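Local atomic coordinates of N-acetyltransferase (Staphylococcus aureus subsp. aureus, PDB entry 4M85), a protein that probably transfers an acetyl group from acetyl-coenzyme A to an acceptor amine, as a member of the GNAT-fold acetyltransferase family. Residues D25-E30 against E174-M179; L29-H34 against E95-Y100; K83-W88 against G101-V106. All blocks are in the same frame, centred on the assembly; numbering follows the deposited sequence.

Contact 1. Residues D25-E30 against E174-M179; sequences DDMELE and ELYKHM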
# COMPACT_ATOMS: atom_id res chain seq x y z
N ASP A 25 -9.58 -1.98 6.11
CA ASP A 25 -10.82 -2.59 6.62
C ASP A 25 -10.64 -4.10 6.80
O ASP A 25 -11.07 -4.65 7.82
CB ASP A 25 -12.01 -2.27 5.71
CG ASP A 25 -13.34 -2.87 6.22
OD1 ASP A 25 -13.91 -2.35 7.21
OD2 ASP A 25 -13.80 -3.86 5.62
N ASP A 26 -10.01 -4.75 5.82
CA ASP A 26 -9.62 -6.15 5.95
C ASP A 26 -8.79 -6.33 7.21
O ASP A 26 -9.14 -7.13 8.08
CB ASP A 26 -8.79 -6.62 4.75
CG ASP A 26 -9.62 -6.80 3.49
OD1 ASP A 26 -10.86 -6.83 3.60
OD2 ASP A 26 -9.03 -6.90 2.39
N MET A 27 -7.70 -5.57 7.31
CA MET A 27 -6.84 -5.54 8.50
C MET A 27 -7.54 -5.21 9.83
O MET A 27 -6.93 -5.32 10.89
CB MET A 27 -5.72 -4.51 8.31
CG MET A 27 -4.69 -4.88 7.26
SD MET A 27 -3.49 -3.56 7.04
CE MET A 27 -2.52 -3.78 8.51
N GLU A 28 -8.79 -4.78 9.80
CA GLU A 28 -9.51 -4.42 11.02
C GLU A 28 -8.73 -3.41 11.86
O GLU A 28 -8.55 -3.60 13.07
CB GLU A 28 -9.81 -5.66 11.87
CG GLU A 28 -10.51 -6.79 11.13
CD GLU A 28 -10.77 -8.00 12.01
OE1 GLU A 28 -9.97 -8.26 12.94
OE2 GLU A 28 -11.76 -8.71 11.76
N LEU A 29 -8.25 -2.34 11.24
CA LEU A 29 -7.64 -1.26 12.00
C LEU A 29 -8.70 -0.59 12.85
O LEU A 29 -9.75 -0.23 12.34
CB LEU A 29 -6.99 -0.21 11.09
CG LEU A 29 -5.69 -0.56 10.37
CD1 LEU A 29 -5.07 0.71 9.83
CD2 LEU A 29 -4.73 -1.29 11.30
N GLU A 30 -8.39 -0.41 14.13
CA GLU A 30 -9.36 0.11 15.10
C GLU A 30 -10.01 1.39 14.58
O GLU A 30 -11.22 1.49 14.59
CB GLU A 30 -8.69 0.40 16.47
CG GLU A 30 -7.96 -0.77 17.12
CD GLU A 30 -8.88 -1.92 17.50
OE1 GLU A 30 -10.11 -1.73 17.58
OE2 GLU A 30 -8.34 -3.04 17.72
N GLU A 174 4.23 -10.63 12.80
CA GLU A 174 2.86 -10.39 13.25
C GLU A 174 2.60 -8.91 13.19
O GLU A 174 3.39 -8.12 13.68
CB GLU A 174 2.64 -10.87 14.69
CG GLU A 174 1.18 -10.81 15.09
CD GLU A 174 0.90 -11.22 16.53
OE1 GLU A 174 1.85 -11.38 17.33
OE2 GLU A 174 -0.31 -11.33 16.85
N LEU A 175 1.46 -8.56 12.61
CA LEU A 175 1.05 -7.18 12.44
C LEU A 175 -0.43 -7.10 12.72
O LEU A 175 -1.22 -7.75 12.03
CB LEU A 175 1.32 -6.71 11.00
CG LEU A 175 2.78 -6.63 10.57
CD1 LEU A 175 2.86 -6.17 9.11
CD2 LEU A 175 3.54 -5.67 11.44
N TYR A 176 -0.80 -6.31 13.73
CA TYR A 176 -2.19 -6.12 14.13
C TYR A 176 -2.95 -7.44 14.23
O TYR A 176 -4.00 -7.60 13.63
CB TYR A 176 -2.85 -5.11 13.18
CG TYR A 176 -1.95 -3.90 12.97
CD1 TYR A 176 -1.88 -2.90 13.92
CD2 TYR A 176 -1.14 -3.79 11.85
CE1 TYR A 176 -1.06 -1.80 13.76
CE2 TYR A 176 -0.30 -2.70 11.68
CZ TYR A 176 -0.27 -1.71 12.63
OH TYR A 176 0.55 -0.63 12.48
N LYS A 177 -2.39 -8.38 14.98
CA LYS A 177 -3.04 -9.67 15.27
C LYS A 177 -3.23 -10.58 14.05
O LYS A 177 -4.07 -11.49 14.11
CB LYS A 177 -4.41 -9.48 15.97
CG LYS A 177 -4.45 -8.47 17.13
CD LYS A 177 -3.53 -8.83 18.29
CE LYS A 177 -4.23 -9.74 19.30
NZ LYS A 177 -3.25 -10.63 20.00
N HIS A 178 -2.52 -10.34 12.95
CA HIS A 178 -2.49 -11.30 11.85
C HIS A 178 -1.04 -11.58 11.49
O HIS A 178 -0.17 -10.71 11.62
CB HIS A 178 -3.27 -10.81 10.62
CG HIS A 178 -4.75 -10.66 10.86
ND1 HIS A 178 -5.46 -9.55 10.46
CD2 HIS A 178 -5.64 -11.48 11.47
CE1 HIS A 178 -6.73 -9.68 10.82
NE2 HIS A 178 -6.86 -10.85 11.43
N MET A 179 -0.79 -12.81 11.06
CA MET A 179 0.56 -13.25 10.71
C MET A 179 0.83 -13.11 9.20
O MET A 179 -0.03 -13.37 8.34
CB MET A 179 0.74 -14.72 11.13
CG MET A 179 2.14 -15.09 11.57
SD MET A 179 2.82 -14.15 12.97
CE MET A 179 1.44 -14.20 14.07
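In this GNAT fold the hairpin turn joining strands 168-175 and 178-184 faces the end of helix 13-26, meeting it near the surface without a hydrogen bond. The hairpin is tight: L175 to H178 form a type I' turn, with H178 N bonded to L175 O at 3.0 Å, and Y176 projects from its first corner toward the helix end. That helix stops in a Schellman motif, in which E28 takes positive phi and its N reaches D25 O; L29 then serves as N-cap of helix 30-34. M27 and L29, on either side of E28, both supply methyl groups to the Y176 ring. L29 CD2 lies over one face, 4.2 Å from the ring centroid and 12° off the normal, a CH-pi contact that suits a branched aliphatic side chain. M27 is flexible and unbranched; extended through chi2 and bent at chi3 (75°), it swings CE obliquely against the ring, 3.6 Å from Y176 CD2. The tyrosine's tip also fits: its OH is in hydrogen-bonding position to the backbone N of V106, joining hairpin, helix end and loop. At the other end of the turn, the side chains of E28 and H178 cross at about a right angle, with carboxylate and ring planes 47° apart. The carboxylate could favour a protonated imidazole, but no salt bridge forms: E28 OE1 lies 4.1 Å from H178 CE1.

Contact 2. Residues L29-H34 against E95-Y100; sequences LELVKH and EEIKQY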
# COMPACT_ATOMS: atom_id res chain seq x y z
N LEU A 29 -8.25 -2.34 11.24
CA LEU A 29 -7.64 -1.26 12.00
C LEU A 29 -8.70 -0.59 12.85
O LEU A 29 -9.75 -0.23 12.34
CB LEU A 29 -6.99 -0.21 11.09
CG LEU A 29 -5.69 -0.56 10.37
CD1 LEU A 29 -5.07 0.71 9.83
CD2 LEU A 29 -4.73 -1.29 11.30
N GLU A 30 -8.39 -0.41 14.13
CA GLU A 30 -9.36 0.11 15.10
C GLU A 30 -10.01 1.39 14.58
O GLU A 30 -11.22 1.49 14.59
CB GLU A 30 -8.69 0.40 16.47
CG GLU A 30 -7.96 -0.77 17.12
CD GLU A 30 -8.88 -1.92 17.50
OE1 GLU A 30 -10.11 -1.73 17.58
OE2 GLU A 30 -8.34 -3.04 17.72
N LEU A 31 -9.20 2.33 14.08
CA LEU A 31 -9.72 3.60 13.56
C LEU A 31 -10.71 3.42 12.41
O LEU A 31 -11.63 4.21 12.25
CB LEU A 31 -8.56 4.50 13.11
CG LEU A 31 -7.92 4.16 11.76
CD1 LEU A 31 -8.13 5.27 10.74
CD2 LEU A 31 -6.45 3.89 11.95
N VAL A 32 -10.52 2.39 11.60
CA VAL A 32 -11.45 2.07 10.52
C VAL A 32 -12.71 1.46 11.14
O VAL A 32 -13.80 1.83 10.79
CB VAL A 32 -10.81 1.12 9.49
CG1 VAL A 32 -11.80 0.69 8.43
CG2 VAL A 32 -9.62 1.81 8.83
N LYS A 33 -12.53 0.55 12.10
CA LYS A 33 -13.68 -0.07 12.76
C LYS A 33 -14.59 0.93 13.47
O LYS A 33 -15.80 0.75 13.44
CB LYS A 33 -13.23 -1.15 13.75
CG LYS A 33 -13.40 -2.58 13.24
CD LYS A 33 -12.95 -2.77 11.80
CE LYS A 33 -13.18 -4.19 11.33
NZ LYS A 33 -13.16 -4.28 9.84
N HIS A 34 -14.03 1.98 14.07
CA HIS A 34 -14.80 2.87 14.93
C HIS A 34 -15.01 4.27 14.39
O HIS A 34 -15.69 5.06 15.04
CB HIS A 34 -14.15 2.94 16.31
CG HIS A 34 -14.23 1.65 17.04
ND1 HIS A 34 -13.16 0.79 17.14
CD2 HIS A 34 -15.26 1.03 17.66
CE1 HIS A 34 -13.52 -0.29 17.81
NE2 HIS A 34 -14.79 -0.17 18.14
N GLU A 95 -10.66 16.35 14.84
CA GLU A 95 -10.10 15.93 16.11
C GLU A 95 -10.48 14.48 16.42
O GLU A 95 -9.76 13.75 17.10
CB GLU A 95 -10.61 16.88 17.22
CG GLU A 95 -9.68 16.96 18.42
CD GLU A 95 -8.32 17.52 18.08
OE1 GLU A 95 -8.18 18.25 17.07
OE2 GLU A 95 -7.36 17.22 18.83
N GLU A 96 -11.62 14.07 15.90
CA GLU A 96 -12.14 12.75 16.17
C GLU A 96 -11.26 11.64 15.58
O GLU A 96 -11.14 10.57 16.17
CB GLU A 96 -13.56 12.66 15.61
CG GLU A 96 -14.28 11.38 15.96
CD GLU A 96 -15.72 11.40 15.50
OE1 GLU A 96 -16.18 12.47 15.03
OE2 GLU A 96 -16.39 10.35 15.60
N ILE A 97 -10.65 11.88 14.41
CA ILE A 97 -9.71 10.91 13.89
C ILE A 97 -8.31 11.12 14.49
O ILE A 97 -7.59 10.14 14.71
CB ILE A 97 -9.66 10.87 12.35
CG1 ILE A 97 -8.84 9.67 11.88
CG2 ILE A 97 -9.13 12.17 11.79
CD1 ILE A 97 -9.22 9.21 10.49
N LYS A 98 -7.94 12.37 14.76
CA LYS A 98 -6.62 12.67 15.34
C LYS A 98 -6.42 11.98 16.67
O LYS A 98 -5.29 11.67 17.03
CB LYS A 98 -6.41 14.18 15.49
CG LYS A 98 -6.26 14.91 14.17
CD LYS A 98 -6.11 16.42 14.35
CE LYS A 98 -4.66 16.85 14.45
NZ LYS A 98 -3.95 16.85 13.14
N GLN A 99 -7.50 11.74 17.42
CA GLN A 99 -7.40 11.06 18.72
C GLN A 99 -6.85 9.63 18.59
O GLN A 99 -6.25 9.10 19.54
CB GLN A 99 -8.73 11.09 19.47
CG GLN A 99 -9.82 10.21 18.87
CD GLN A 99 -11.25 10.72 19.12
OE1 GLN A 99 -11.45 11.81 19.67
NE2 GLN A 99 -12.24 9.93 18.70
N TYR A 100 -7.00 9.00 17.43
CA TYR A 100 -6.51 7.63 17.25
C TYR A 100 -5.00 7.51 17.06
O TYR A 100 -4.45 6.42 17.12
CB TYR A 100 -7.27 6.95 16.12
CG TYR A 100 -8.63 6.48 16.58
CD1 TYR A 100 -9.73 7.34 16.58
CD2 TYR A 100 -8.80 5.19 17.07
CE1 TYR A 100 -10.97 6.92 17.03
CE2 TYR A 100 -10.04 4.76 17.52
CZ TYR A 100 -11.13 5.62 17.49
OH TYR A 100 -12.36 5.19 17.94
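Y100, which follows the short helix 95-98 in the chain, carries most of the meeting between that segment and helix 30-34, two one-turn elements in the helical region of the GNAT fold. Beside it, L31 holds its CG in the crowded position between backbone N and carbonyl carbon (chi1 77°), and its CD1 meets I97 CD1 at 4.1 Å, aliphatic against aliphatic. I97 turns CG1 anti to its backbone N and also packs on M39, V40 and A43 of helix 37-49, which suits a buried branched residue. The Y100 side chain leaves with CG anti to the carbonyl carbon (chi1 -79°), which directs the ring at the other helix. CB starts the contact, 4.1 Å from L31 CB. Next along, CG lies 4.0 Å from the same L31 CB, and the CD2 and CE2 side of the ring runs on to the backbone of L31. There L31 CA sits over one face, 23° off the normal and 4.3 Å from the ring centroid, a CH-pi contact; a flat aromatic fits closely against the helix surface here. In the ring plane, E96 O and I97 O lie at the edge. The phenol tip ends beside H34, whose imidazole folds back along its own helix, ND1 donating to E30 O from above the carbonyl plane; Y100 OH lies 3.3 Å from H34 CB.

Contact 3. Residues K83-W88 against G101-V106; sequences KYEKAW and GTPLPV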
# COMPACT_ATOMS: atom_id res chain seq x y z
N LYS A 83 9.35 7.62 9.45
CA LYS A 83 9.27 9.04 9.12
C LYS A 83 8.07 9.34 8.22
O LYS A 83 7.37 10.34 8.40
CB LYS A 83 10.54 9.51 8.44
CG LYS A 83 10.53 11.00 8.15
CD LYS A 83 11.75 11.43 7.37
CE LYS A 83 11.45 11.62 5.89
NZ LYS A 83 12.63 11.31 5.03
N TYR A 84 7.83 8.46 7.25
CA TYR A 84 6.61 8.56 6.43
C TYR A 84 5.34 8.47 7.29
O TYR A 84 4.40 9.28 7.13
CB TYR A 84 6.62 7.49 5.33
CG TYR A 84 7.79 7.61 4.36
CD1 TYR A 84 8.24 8.85 3.94
CD2 TYR A 84 8.44 6.48 3.88
CE1 TYR A 84 9.29 8.96 3.06
CE2 TYR A 84 9.50 6.58 3.00
CZ TYR A 84 9.92 7.82 2.59
OH TYR A 84 11.00 7.94 1.72
N GLU A 85 5.31 7.50 8.19
CA GLU A 85 4.16 7.28 9.08
C GLU A 85 3.84 8.49 9.95
O GLU A 85 2.70 8.85 10.15
CB GLU A 85 4.44 6.06 9.99
CG GLU A 85 3.38 5.79 11.06
CD GLU A 85 2.01 5.48 10.48
OE1 GLU A 85 1.94 5.22 9.27
OE2 GLU A 85 1.02 5.49 11.25
N LYS A 86 4.89 9.12 10.50
CA LYS A 86 4.72 10.30 11.36
C LYS A 86 4.11 11.46 10.60
O LYS A 86 3.40 12.29 11.18
CB LYS A 86 6.07 10.69 11.97
CG LYS A 86 5.99 11.71 13.08
CD LYS A 86 7.33 11.80 13.79
CE LYS A 86 7.40 12.94 14.80
NZ LYS A 86 6.25 12.93 15.74
N ALA A 87 4.31 11.51 9.29
CA ALA A 87 3.78 12.61 8.48
C ALA A 87 2.25 12.70 8.48
O ALA A 87 1.70 13.75 8.15
CB ALA A 87 4.32 12.55 7.04
N TRP A 88 1.58 11.61 8.88
CA TRP A 88 0.15 11.63 9.11
C TRP A 88 -0.28 12.84 9.98
O TRP A 88 -1.35 13.41 9.77
CB TRP A 88 -0.28 10.34 9.77
CG TRP A 88 -1.75 10.16 9.90
CD1 TRP A 88 -2.51 10.41 11.01
CD2 TRP A 88 -2.64 9.64 8.91
NE1 TRP A 88 -3.83 10.09 10.76
CE2 TRP A 88 -3.94 9.62 9.48
CE3 TRP A 88 -2.48 9.19 7.61
CZ2 TRP A 88 -5.05 9.17 8.78
CZ3 TRP A 88 -3.57 8.75 6.91
CH2 TRP A 88 -4.86 8.76 7.50
N GLY A 101 -4.31 8.63 16.87
CA GLY A 101 -2.91 8.59 16.52
C GLY A 101 -2.77 8.15 15.07
O GLY A 101 -3.75 8.09 14.33
N THR A 102 -1.56 7.84 14.66
CA THR A 102 -1.31 7.53 13.28
C THR A 102 -1.79 6.08 13.02
O THR A 102 -1.78 5.23 13.92
CB THR A 102 0.17 7.79 12.88
OG1 THR A 102 1.02 6.76 13.39
CG2 THR A 102 0.64 9.15 13.38
N PRO A 103 -2.27 5.82 11.80
CA PRO A 103 -2.97 4.56 11.47
C PRO A 103 -2.11 3.30 11.48
O PRO A 103 -2.64 2.22 11.69
CB PRO A 103 -3.53 4.79 10.06
CG PRO A 103 -3.06 6.11 9.61
CD PRO A 103 -2.24 6.77 10.68
N LEU A 104 -0.79 3.43 11.26
CA LEU A 104 0.08 2.27 11.12
C LEU A 104 1.44 2.45 11.83
O LEU A 104 2.46 2.56 11.18
CB LEU A 104 0.27 1.96 9.62
CG LEU A 104 -0.88 1.32 8.83
CD1 LEU A 104 -0.69 1.55 7.33
CD2 LEU A 104 -1.01 -0.18 9.10
N PRO A 105 1.44 2.52 13.20
CA PRO A 105 2.66 2.73 14.00
C PRO A 105 3.73 1.65 13.91
O PRO A 105 4.91 1.96 14.09
CB PRO A 105 2.13 2.77 15.44
CG PRO A 105 0.80 2.07 15.39
CD PRO A 105 0.24 2.45 14.06
N VAL A 106 3.33 0.40 13.65
CA VAL A 106 4.27 -0.71 13.62
C VAL A 106 5.19 -0.59 12.41
O VAL A 106 4.75 -0.23 11.30
CB VAL A 106 3.54 -2.07 13.65
CG1 VAL A 106 4.54 -3.24 13.67
CG2 VAL A 106 2.62 -2.17 14.87
O HOH W 1 -5.17 9.95 13.34
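Hydrogen bonds converge on one carboxylate oxygen where the end of helix 81-86 meets the proline-containing loop 101-106 of this GNAT fold. E85, with CG anti to its backbone N (chi1 174°) and a bend at chi2, brings OE2 into the loop. T102 OG1 donates to the anti lone pair of E85 OE2 at a very short 2.5 Å, and L104 N donates to the same OE2 at 2.7 Å, from above the carboxylate plane. Glutamate suits this buried place, its oxygens serving different partners: OE1 forms a salt bridge with R54 and a hydrogen bond with Y53. R54 probably favours the ionised carboxylate, offsetting the nearby acceptor L104 O.

In the ring packing, W88 turns one indole face to P103, whose CD lies 3.4 Å from the centroid of the five-membered ring and 8° off its normal, a CH-pi contact. P103 CG lies over the six-membered part, and T102 CG2 touches W88 CB at 3.9 Å. The rigid proline ring gives the wide indole a compact aliphatic partner.

A water completes the set: it accepts from W88 NE1 at 2.9 Å and donates to the carbonyl O of G101, where glycine suits a positive phi.

Around this junction W88 packs on A43 and S47 of helix 37-49, P103 and L104 reach W24 of helix 13-26, and the loop runs on toward strand 114-121.

Overall arrangement
Contacts 1 and 2 share L29 and E30, and their centres are about 14 Å apart; D25 OD1 to K33 NZ, a salt bridge of 3.4 Å, ties the end of helix 13-26 to helix 30-34. Contact 3 meets both. Its loop 101-106 follows directly on segment 95-100 of contact 2, and L31 CD2 comes to 3.6 Å from P103 CA. Toward contact 1, Y176 OH packs 3.2 Å from L104 CA, while L29 CD1 lies 3.4 Å from P103 O. Loop 101-106 thus connects the helical region with the hairpin 174-179. In GNAT enzymes acetyl-CoA binds where two central parallel strands splay apart, here probably 114-121 and 147-152, with its pyrophosphate at the start of helix 130-140.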